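Local coordinates for protein MxaA (Stigmatella aurantiaca, PDB 4W4T) that ends the myxalamid PKS-NRPS assembly line with its NADPH-dependent terminal reductase domain, the part described here, probably releasing the carrier-bound product as a primary alcohol, at residues A[67-78]-A[287-296]; A[306-314]-A[379-387]. One frame throughout, in Å; residues are numbered along the deposited sequence.

Contact 1: residues A[67-78]-A[287-296]; sequences LGAFLLEELCRR and VDYVSSAIVD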
loop_
_atom_site.group_PDB
_atom_site.type_symbol
_atom_site.label_atom_id
_atom_site.label_comp_id
_atom_site.label_asym_id
_atom_site.label_seq_id
_atom_site.Cartn_x
_atom_site.Cartn_y
_atom_site.Cartn_z
ATOM N N LEU A 67 -15.979 -15.847 6.172
ATOM C CA LEU A 67 -16.808 -16.352 7.274
ATOM C C LEU A 67 -18.289 -16.392 6.901
ATOM O O LEU A 67 -18.995 -17.350 7.214
ATOM C CB LEU A 67 -16.625 -15.502 8.530
ATOM C CG LEU A 67 -17.468 -15.926 9.742
ATOM C CD1 LEU A 67 -17.209 -17.384 10.122
ATOM C CD2 LEU A 67 -17.154 -15.007 10.901
ATOM N N GLY A 68 -18.749 -15.342 6.221
ATOM C CA GLY A 68 -20.153 -15.241 5.843
ATOM C C GLY A 68 -20.677 -16.408 5.023
ATOM O O GLY A 68 -21.817 -16.826 5.202
ATOM N N ALA A 69 -19.853 -16.927 4.117
ATOM C CA ALA A 69 -20.234 -18.084 3.308
ATOM C C ALA A 69 -20.551 -19.295 4.187
ATOM O O ALA A 69 -21.557 -19.969 3.999
ATOM C CB ALA A 69 -19.131 -18.422 2.316
ATOM N N PHE A 70 -19.681 -19.563 5.158
ATOM C CA PHE A 70 -19.851 -20.716 6.029
ATOM C C PHE A 70 -21.007 -20.504 6.988
ATOM O O PHE A 70 -21.785 -21.417 7.246
ATOM C CB PHE A 70 -18.539 -21.006 6.780
ATOM C CG PHE A 70 -17.434 -21.451 5.877
ATOM C CD1 PHE A 70 -16.672 -20.527 5.180
ATOM C CD2 PHE A 70 -17.183 -22.801 5.690
ATOM C CE1 PHE A 70 -15.666 -20.933 4.325
ATOM C CE2 PHE A 70 -16.180 -23.224 4.842
ATOM C CZ PHE A 70 -15.413 -22.297 4.158
ATOM N N LEU A 71 -21.139 -19.280 7.492
ATOM C CA LEU A 71 -22.272 -18.923 8.331
ATOM C C LEU A 71 -23.583 -19.119 7.567
ATOM O O LEU A 71 -24.553 -19.645 8.105
ATOM C CB LEU A 71 -22.130 -17.474 8.808
ATOM C CG LEU A 71 -22.859 -16.978 10.054
ATOM C CD1 LEU A 71 -22.744 -17.979 11.201
ATOM C CD2 LEU A 71 -22.261 -15.620 10.470
ATOM N N LEU A 72 -23.614 -18.718 6.306
ATOM C CA LEU A 72 -24.848 -18.893 5.538
ATOM C C LEU A 72 -25.179 -20.375 5.383
ATOM O O LEU A 72 -26.308 -20.807 5.651
ATOM C CB LEU A 72 -24.738 -18.233 4.175
ATOM C CG LEU A 72 -25.951 -18.470 3.272
ATOM C CD1 LEU A 72 -27.251 -18.119 3.991
ATOM C CD2 LEU A 72 -25.802 -17.695 1.978
ATOM N N GLU A 73 -24.186 -21.158 4.980
ATOM C CA GLU A 73 -24.416 -22.570 4.726
ATOM C C GLU A 73 -24.806 -23.267 6.035
ATOM O O GLU A 73 -25.721 -24.106 6.067
ATOM C CB GLU A 73 -23.177 -23.182 4.064
ATOM C CG GLU A 73 -23.376 -24.579 3.484
ATOM C CD GLU A 73 -23.226 -25.657 4.532
ATOM O OE1 GLU A 73 -22.654 -25.350 5.602
ATOM O OE2 GLU A 73 -23.672 -26.805 4.291
ATOM N N GLU A 74 -24.177 -22.864 7.132
ATOM C CA GLU A 74 -24.515 -23.425 8.429
ATOM C C GLU A 74 -25.925 -23.040 8.897
ATOM O O GLU A 74 -26.631 -23.854 9.493
ATOM C CB GLU A 74 -23.480 -22.999 9.470
ATOM C CG GLU A 74 -23.655 -23.664 10.824
ATOM C CD GLU A 74 -22.480 -24.551 11.189
ATOM O OE1 GLU A 74 -21.367 -24.315 10.658
ATOM O OE2 GLU A 74 -22.669 -25.464 12.015
ATOM N N LEU A 75 -26.345 -21.804 8.640
ATOM C CA LEU A 75 -27.685 -21.373 9.036
ATOM C C LEU A 75 -28.782 -22.132 8.278
ATOM O O LEU A 75 -29.836 -22.433 8.838
ATOM C CB LEU A 75 -27.849 -19.856 8.812
ATOM C CG LEU A 75 -27.177 -18.957 9.861
ATOM C CD1 LEU A 75 -27.224 -17.503 9.407
ATOM C CD2 LEU A 75 -27.812 -19.099 11.230
ATOM N N CYS A 76 -28.538 -22.431 7.007
ATOM C CA CYS A 76 -29.494 -23.232 6.243
ATOM C C CYS A 76 -29.631 -24.647 6.825
ATOM O O CYS A 76 -30.733 -25.200 6.877
ATOM C CB CYS A 76 -29.084 -23.294 4.775
ATOM S SG CYS A 76 -29.226 -21.703 3.923
ATOM N N ARG A 77 -28.523 -25.213 7.303
ATOM C CA ARG A 77 -28.557 -26.574 7.829
ATOM C C ARG A 77 -29.214 -26.662 9.204
ATOM O O ARG A 77 -29.902 -27.635 9.505
ATOM C CB ARG A 77 -27.140 -27.156 7.892
ATOM C CG ARG A 77 -26.618 -27.616 6.535
ATOM C CD ARG A 77 -25.357 -28.460 6.653
ATOM N NE ARG A 77 -24.178 -27.640 6.915
ATOM C CZ ARG A 77 -23.630 -27.491 8.116
ATOM N NH1 ARG A 77 -24.156 -28.109 9.168
ATOM N NH2 ARG A 77 -22.565 -26.716 8.263
ATOM N N ARG A 78 -29.009 -25.656 10.045
ATOM C CA ARG A 78 -29.441 -25.683 11.427
ATOM C C ARG A 78 -30.712 -24.980 11.777
ATOM O O ARG A 78 -31.174 -25.014 12.893
ATOM C CB ARG A 78 -28.353 -25.137 12.297
ATOM C CG ARG A 78 -27.006 -25.645 11.895
ATOM C CD ARG A 78 -26.592 -26.757 12.770
ATOM N NE ARG A 78 -26.761 -26.398 14.148
ATOM C CZ ARG A 78 -25.876 -25.778 14.912
ATOM N NH1 ARG A 78 -24.661 -25.405 14.476
ATOM N NH2 ARG A 78 -26.227 -25.530 16.131
ATOM N N VAL A 287 -12.271 -21.849 10.104
ATOM C CA VAL A 287 -13.570 -21.195 9.854
ATOM C C VAL A 287 -14.768 -22.112 10.163
ATOM O O VAL A 287 -15.835 -21.618 10.570
ATOM C CB VAL A 287 -13.664 -20.687 8.405
ATOM C CG1 VAL A 287 -13.739 -21.845 7.403
ATOM C CG2 VAL A 287 -14.867 -19.730 8.256
ATOM N N ASP A 288 -14.599 -23.435 10.029
ATOM C CA ASP A 288 -15.716 -24.337 10.349
ATOM C C ASP A 288 -16.026 -24.347 11.851
ATOM O O ASP A 288 -17.185 -24.501 12.247
ATOM C CB ASP A 288 -15.495 -25.772 9.832
ATOM C CG ASP A 288 -14.080 -26.316 10.086
ATOM O OD1 ASP A 288 -13.104 -25.564 9.918
ATOM O OD2 ASP A 288 -13.968 -27.522 10.422
ATOM N N TYR A 289 -15.026 -24.115 12.690
ATOM C CA TYR A 289 -15.303 -23.962 14.114
ATOM C C TYR A 289 -15.993 -22.629 14.429
ATOM O O TYR A 289 -16.931 -22.588 15.222
ATOM C CB TYR A 289 -14.021 -24.083 14.935
ATOM C CG TYR A 289 -14.221 -23.732 16.390
ATOM C CD1 TYR A 289 -14.980 -24.553 17.232
ATOM C CD2 TYR A 289 -13.664 -22.577 16.924
ATOM C CE1 TYR A 289 -15.164 -24.231 18.552
ATOM C CE2 TYR A 289 -13.832 -22.249 18.249
ATOM C CZ TYR A 289 -14.588 -23.076 19.058
ATOM O OH TYR A 289 -14.765 -22.743 20.374
ATOM N N VAL A 290 -15.498 -21.535 13.845
ATOM C CA VAL A 290 -16.090 -20.232 14.115
ATOM C C VAL A 290 -17.551 -20.217 13.686
ATOM O O VAL A 290 -18.426 -19.825 14.465
ATOM C CB VAL A 290 -15.338 -19.103 13.404
ATOM C CG1 VAL A 290 -15.977 -17.773 13.729
ATOM C CG2 VAL A 290 -13.871 -19.110 13.832
ATOM N N SER A 291 -17.829 -20.676 12.471
ATOM C CA SER A 291 -19.210 -20.630 11.993
ATOM C C SER A 291 -20.103 -21.547 12.823
ATOM O O SER A 291 -21.207 -21.152 13.183
ATOM C CB SER A 291 -19.315 -20.985 10.507
ATOM O OG SER A 291 -18.852 -22.292 10.224
ATOM N N SER A 292 -19.640 -22.753 13.157
ATOM C CA SER A 292 -20.480 -23.643 13.970
ATOM C C SER A 292 -20.716 -23.073 15.357
ATOM O O SER A 292 -21.816 -23.183 15.885
ATOM C CB SER A 292 -19.870 -25.047 14.095
ATOM O OG SER A 292 -19.985 -25.744 12.873
ATOM N N ALA A 293 -19.692 -22.461 15.949
ATOM C CA ALA A 293 -19.841 -21.903 17.293
ATOM C C ALA A 293 -20.787 -20.705 17.293
ATOM O O ALA A 293 -21.590 -20.555 18.210
ATOM C CB ALA A 293 -18.484 -21.501 17.879
ATOM N N ILE A 294 -20.663 -19.839 16.289
ATOM C CA ILE A 294 -21.581 -18.711 16.172
ATOM C C ILE A 294 -23.025 -19.203 16.197
ATOM O O ILE A 294 -23.846 -18.730 16.987
ATOM C CB ILE A 294 -21.340 -17.915 14.883
ATOM C CG1 ILE A 294 -20.006 -17.169 14.963
ATOM C CG2 ILE A 294 -22.501 -16.925 14.644
ATOM C CD1 ILE A 294 -19.621 -16.489 13.653
ATOM N N VAL A 295 -23.327 -20.164 15.336
ATOM C CA VAL A 295 -24.704 -20.636 15.225
ATOM C C VAL A 295 -25.118 -21.348 16.510
ATOM O O VAL A 295 -26.182 -21.072 17.041
ATOM C CB VAL A 295 -24.899 -21.555 14.004
ATOM C CG1 VAL A 295 -26.302 -22.189 14.016
ATOM C CG2 VAL A 295 -24.690 -20.769 12.720
ATOM N N ASP A 296 -24.284 -22.209 17.047
ATOM C CA ASP A 296 -24.567 -22.888 18.287
ATOM C C ASP A 296 -24.849 -21.927 19.412
ATOM O O ASP A 296 -25.808 -22.047 20.065
ATOM C CB ASP A 296 -23.424 -23.830 18.672
ATOM C CG ASP A 296 -23.492 -25.150 17.949
ATOM O OD1 ASP A 296 -24.488 -25.477 17.354
ATOM O OD2 ASP A 296 -22.568 -25.907 18.014
HETATM O O HOH W 1 -19.113 -25.189 10.403
#

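Contact 2: residues A[306-314]-A[379-387]; sequences QTYHLVNPQ and CDSGDTLKA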
loop_
_atom_site.group_PDB
_atom_site.type_symbol
_atom_site.label_atom_id
_atom_site.label_comp_id
_atom_site.label_asym_id
_atom_site.label_seq_id
_atom_site.Cartn_x
_atom_site.Cartn_y
_atom_site.Cartn_z
ATOM N N GLN A 306 -24.166 -12.035 26.554
ATOM C CA GLN A 306 -22.837 -12.590 26.821
ATOM C C GLN A 306 -21.851 -12.347 25.684
ATOM O O GLN A 306 -22.244 -12.001 24.575
ATOM C CB GLN A 306 -22.918 -14.092 27.094
ATOM C CG GLN A 306 -23.925 -14.486 28.171
ATOM C CD GLN A 306 -23.799 -13.640 29.414
ATOM O OE1 GLN A 306 -22.744 -13.596 30.055
ATOM N NE2 GLN A 306 -24.875 -12.941 29.756
ATOM N N THR A 307 -20.564 -12.557 25.977
ATOM C CA THR A 307 -19.487 -12.374 25.008
ATOM C C THR A 307 -18.676 -13.660 24.929
ATOM O O THR A 307 -18.388 -14.266 25.962
ATOM C CB THR A 307 -18.583 -11.176 25.409
ATOM O OG1 THR A 307 -19.348 -9.966 25.322
ATOM C CG2 THR A 307 -17.326 -11.060 24.505
ATOM N N TYR A 308 -18.327 -14.094 23.718
ATOM C CA TYR A 308 -17.551 -15.319 23.547
ATOM C C TYR A 308 -16.338 -15.106 22.657
ATOM O O TYR A 308 -16.397 -14.412 21.642
ATOM C CB TYR A 308 -18.430 -16.436 22.977
ATOM C CG TYR A 308 -19.606 -16.730 23.879
ATOM C CD1 TYR A 308 -19.480 -17.608 24.948
ATOM C CD2 TYR A 308 -20.825 -16.086 23.691
ATOM C CE1 TYR A 308 -20.550 -17.868 25.798
ATOM C CE2 TYR A 308 -21.900 -16.337 24.532
ATOM C CZ TYR A 308 -21.760 -17.224 25.582
ATOM O OH TYR A 308 -22.825 -17.469 26.422
ATOM N N HIS A 309 -15.229 -15.705 23.067
ATOM C CA HIS A 309 -14.006 -15.654 22.288
ATOM C C HIS A 309 -13.902 -16.898 21.443
ATOM O O HIS A 309 -13.668 -17.997 21.959
ATOM C CB HIS A 309 -12.797 -15.512 23.203
ATOM C CG HIS A 309 -12.672 -14.156 23.819
ATOM N ND1 HIS A 309 -11.857 -13.896 24.901
ATOM C CD2 HIS A 309 -13.265 -12.977 23.505
ATOM C CE1 HIS A 309 -11.945 -12.617 25.220
ATOM N NE2 HIS A 309 -12.788 -12.036 24.383
ATOM N N LEU A 310 -14.100 -16.738 20.139
ATOM C CA LEU A 310 -14.050 -17.881 19.244
ATOM C C LEU A 310 -12.634 -18.013 18.714
ATOM O O LEU A 310 -12.337 -17.661 17.574
ATOM C CB LEU A 310 -15.071 -17.738 18.116
ATOM C CG LEU A 310 -16.487 -17.480 18.636
ATOM C CD1 LEU A 310 -17.506 -17.493 17.483
ATOM C CD2 LEU A 310 -16.858 -18.500 19.705
ATOM N N VAL A 311 -11.771 -18.508 19.592
ATOM C CA VAL A 311 -10.354 -18.682 19.329
ATOM C C VAL A 311 -9.983 -20.131 19.574
ATOM O O VAL A 311 -10.686 -20.852 20.278
ATOM C CB VAL A 311 -9.496 -17.777 20.230
ATOM C CG1 VAL A 311 -9.875 -16.291 20.022
ATOM C CG2 VAL A 311 -9.687 -18.169 21.695
ATOM N N ASN A 312 -8.873 -20.555 18.994
ATOM C CA ASN A 312 -8.348 -21.879 19.271
ATOM C C ASN A 312 -7.864 -21.925 20.718
ATOM O O ASN A 312 -7.000 -21.138 21.109
ATOM C CB ASN A 312 -7.221 -22.220 18.297
ATOM C CG ASN A 312 -6.997 -23.718 18.168
ATOM O OD1 ASN A 312 -7.144 -24.456 19.138
ATOM N ND2 ASN A 312 -6.660 -24.169 16.970
ATOM N N PRO A 313 -8.429 -22.839 21.526
ATOM C CA PRO A 313 -7.981 -23.008 22.914
ATOM C C PRO A 313 -6.504 -23.405 23.014
ATOM O O PRO A 313 -5.871 -23.159 24.042
ATOM C CB PRO A 313 -8.880 -24.140 23.442
ATOM C CG PRO A 313 -10.043 -24.173 22.510
ATOM C CD PRO A 313 -9.492 -23.795 21.174
ATOM N N GLN A 314 -5.969 -24.016 21.961
ATOM C CA GLN A 314 -4.568 -24.439 21.945
ATOM C C GLN A 314 -3.748 -23.522 21.038
ATOM O O GLN A 314 -4.023 -23.433 19.852
ATOM C CB GLN A 314 -4.457 -25.902 21.476
ATOM C CG GLN A 314 -3.029 -26.395 21.122
ATOM C CD GLN A 314 -2.876 -26.843 19.648
ATOM O OE1 GLN A 314 -3.743 -26.579 18.799
ATOM N NE2 GLN A 314 -1.762 -27.523 19.344
ATOM N N CYS A 379 -6.325 -14.792 24.216
ATOM C CA CYS A 379 -7.696 -14.768 24.731
ATOM C C CYS A 379 -8.062 -16.034 25.471
ATOM O O CYS A 379 -7.714 -17.135 25.035
ATOM C CB CYS A 379 -8.704 -14.583 23.593
ATOM S SG CYS A 379 -8.560 -12.993 22.845
ATOM N N ASP A 380 -8.772 -15.870 26.578
ATOM C CA ASP A 380 -9.373 -17.005 27.272
ATOM C C ASP A 380 -10.691 -17.365 26.597
ATOM O O ASP A 380 -11.367 -16.485 26.064
ATOM C CB ASP A 380 -9.593 -16.684 28.745
ATOM C CG ASP A 380 -10.128 -17.875 29.520
ATOM O OD1 ASP A 380 -9.340 -18.807 29.779
ATOM O OD2 ASP A 380 -11.331 -17.888 29.853
ATOM N N SER A 381 -11.053 -18.649 26.608
ATOM C CA SER A 381 -12.286 -19.086 25.954
ATOM C C SER A 381 -13.111 -20.035 26.825
ATOM O O SER A 381 -13.925 -20.818 26.318
ATOM C CB SER A 381 -11.964 -19.749 24.612
ATOM O OG SER A 381 -10.996 -20.778 24.754
ATOM N N GLY A 382 -12.920 -19.934 28.138
ATOM C CA GLY A 382 -13.553 -20.844 29.075
ATOM C C GLY A 382 -15.072 -20.799 29.033
ATOM O O GLY A 382 -15.714 -21.838 29.179
ATOM N N ASP A 383 -15.649 -19.612 28.831
ATOM C CA ASP A 383 -17.110 -19.491 28.732
ATOM C C ASP A 383 -17.647 -20.124 27.451
ATOM O O ASP A 383 -18.725 -20.723 27.442
ATOM C CB ASP A 383 -17.542 -18.027 28.817
ATOM C CG ASP A 383 -17.232 -17.412 30.162
ATOM O OD1 ASP A 383 -16.929 -18.182 31.099
ATOM O OD2 ASP A 383 -17.292 -16.174 30.292
ATOM N N THR A 384 -16.895 -20.002 26.365
ATOM C CA THR A 384 -17.262 -20.680 25.134
ATOM C C THR A 384 -17.194 -22.200 25.309
ATOM O O THR A 384 -18.099 -22.923 24.906
ATOM C CB THR A 384 -16.353 -20.272 23.983
ATOM O OG1 THR A 384 -16.421 -18.845 23.811
ATOM C CG2 THR A 384 -16.788 -20.973 22.706
ATOM N N LEU A 385 -16.103 -22.674 25.904
ATOM C CA LEU A 385 -15.913 -24.113 26.082
ATOM C C LEU A 385 -17.082 -24.726 26.865
ATOM O O LEU A 385 -17.654 -25.745 26.449
ATOM C CB LEU A 385 -14.584 -24.382 26.785
ATOM C CG LEU A 385 -14.051 -25.811 26.684
ATOM C CD1 LEU A 385 -13.415 -26.082 25.307
ATOM C CD2 LEU A 385 -13.055 -26.095 27.820
ATOM N N LYS A 386 -17.452 -24.089 27.970
ATOM C CA LYS A 386 -18.607 -24.551 28.751
ATOM C C LYS A 386 -19.898 -24.539 27.945
ATOM O O LYS A 386 -20.630 -25.534 27.918
ATOM C CB LYS A 386 -18.798 -23.713 30.017
ATOM C CG LYS A 386 -17.565 -23.596 30.883
ATOM C CD LYS A 386 -17.884 -23.046 32.278
ATOM C CE LYS A 386 -16.602 -22.655 33.020
ATOM N NZ LYS A 386 -16.401 -21.176 33.061
ATOM N N ALA A 387 -20.178 -23.429 27.268
ATOM C CA ALA A 387 -21.445 -23.299 26.571
ATOM C C ALA A 387 -21.572 -24.330 25.441
ATOM O O ALA A 387 -22.681 -24.722 25.074
ATOM C CB ALA A 387 -21.616 -21.868 26.023
HETATM O O HOH W 2 -18.804 -14.858 28.676
HETATM O O HOH W 3 -6.537 -19.418 23.029
#

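Contact 1: residues A[67-78]-A[287-296]
Leu-67 settles as a knob among Val-287, Val-290, Ser-291 and Ile-294, its CD1 3.8 Å from Val-290 CG1, where helices 67-78 and 287-296 cross at -49° with axes 8.8 Å apart. Helix 66-78 follows the glycine-rich turn of a Rossmann-type fold, and Leu-67 belongs to this protein's NADPH site, though no cofactor is bound to this chain. Val-287 CG1 sits over the middle of the Phe-70 ring, 3.6 Å from the centroid and 8° off the normal, a CH-pi contact suited to a beta-branched methyl. Ser-291, a small knob between Phe-70, Leu-71 and Glu-74, lets the helices close in.

Glu-74 takes the contact from apolar packing to a polar patch. Its CG lies anti to the backbone N (chi1 -173°), which sends the chain across: CB passes 4.1 Å from Val-295 CG2, CG presses closer at 3.6 Å, and a bend at chi2 turns the carboxylate to Ser-292. There OE2 meets Ser-292 OG at 2.8 Å, although that proton has another possible acceptor. Arg-78 NH1 reaches the same OE2 at 3.2 Å, on the anti side of the carboxylate and tilted out of its plane, while Val-295 CG1 covers one guanidinium face. OE1 accepts from a water, doubtfully close, that also donates to Asp-288 O and accepts from Ser-291 OG. Arg-77 grips Glu-73 side-on and also forms a salt bridge to Glu-74 OE1. Were Glu-74 an alanine, Arg-78 NH1, the Ser-292 hydroxyl and this water would probably lose their carboxylate mate, and a gap would open beside Val-295.

Asp-296 extends the network beyond Arg-78, though modelled too close to trust, and also bonds Thr-393. One part of this largely buried seam is packed by interlocking side chains, the other held by a carboxylate probably balanced by Arg-78 and Arg-77.

Contact 2: residues A[306-314]-A[379-387]
Cys-379 places its SG over one face of the His-309 ring, 4.2 Å from the centroid, while its CB touches Val-311 CG1; a small, soft side chain suits this sulfur-aromatic seat. Next, Asp-380 offers its backbone O to His-309 ND1 (2.9 Å), in the carbonyl plane but tilted 18° from the ring plane. Its carboxylate turns back, OD2 accepting from Gly-382 N in an Asx turn, where a side chain on Gly-382 would be crowded by that oxygen. Ser-381, before helix 382-387, packs its CB 3.6 Å from His-309 O and 4.0 Å from Val-311 CG2. The helix crosses strand 307-310, paired with 239-248 in the main parallel sheet, at 93° with axes 7.1 Å apart. Asp-383 OD2 takes a water proton at 2.6 Å, and the same water donates to Thr-307 O.

Thr-384 uses both its branches. With OG1 anti to the carbonyl carbon (chi1 -58°), the hydroxyl comes 3.2 Å from Tyr-308 CB and hydrogen-bonds Glu-204, while CG2 lies 3.9 Å from Leu-310 CD2. Ala-387, one turn later, rests its methyl near Tyr-308 CE1, small enough to let the ring in.

Glu-204 also bonds His-309 N and Asp-383 N, so one carboxylate joins strand and helix. Because His-309 gives its ND1 proton to Asp-380 O and pairs NE2 with Arg-243 NH1, the imidazole's rotation is fixed from two sides, and it is probably neutral.

In the fold
Contact 1 closes before contact 2 opens along the chain, and their centres lie 16 Å apart. Helix 287-298 joins them: it leads on to strand 307-310, whose Leu-310 CD1 packs 3.6 Å from Ile-294 CG1, while Tyr-289 OH meets Thr-384 CG2 at 3.6 Å. Strand 307-310 pairs in parallel with 239-248 in the main sheet of this Rossmann-type reductase domain. At the other end of the series, helix 66-78 follows strand 57-61 and the glycine-rich turn whose Thr-64 and Gly-65, with Phe-66 and Leu-67, bind NADPH in this protein, although none is bound to this chain. Helix 287-298 thus lies between the cofactor-side helix 66-78 and the late helix 382-388, touching both.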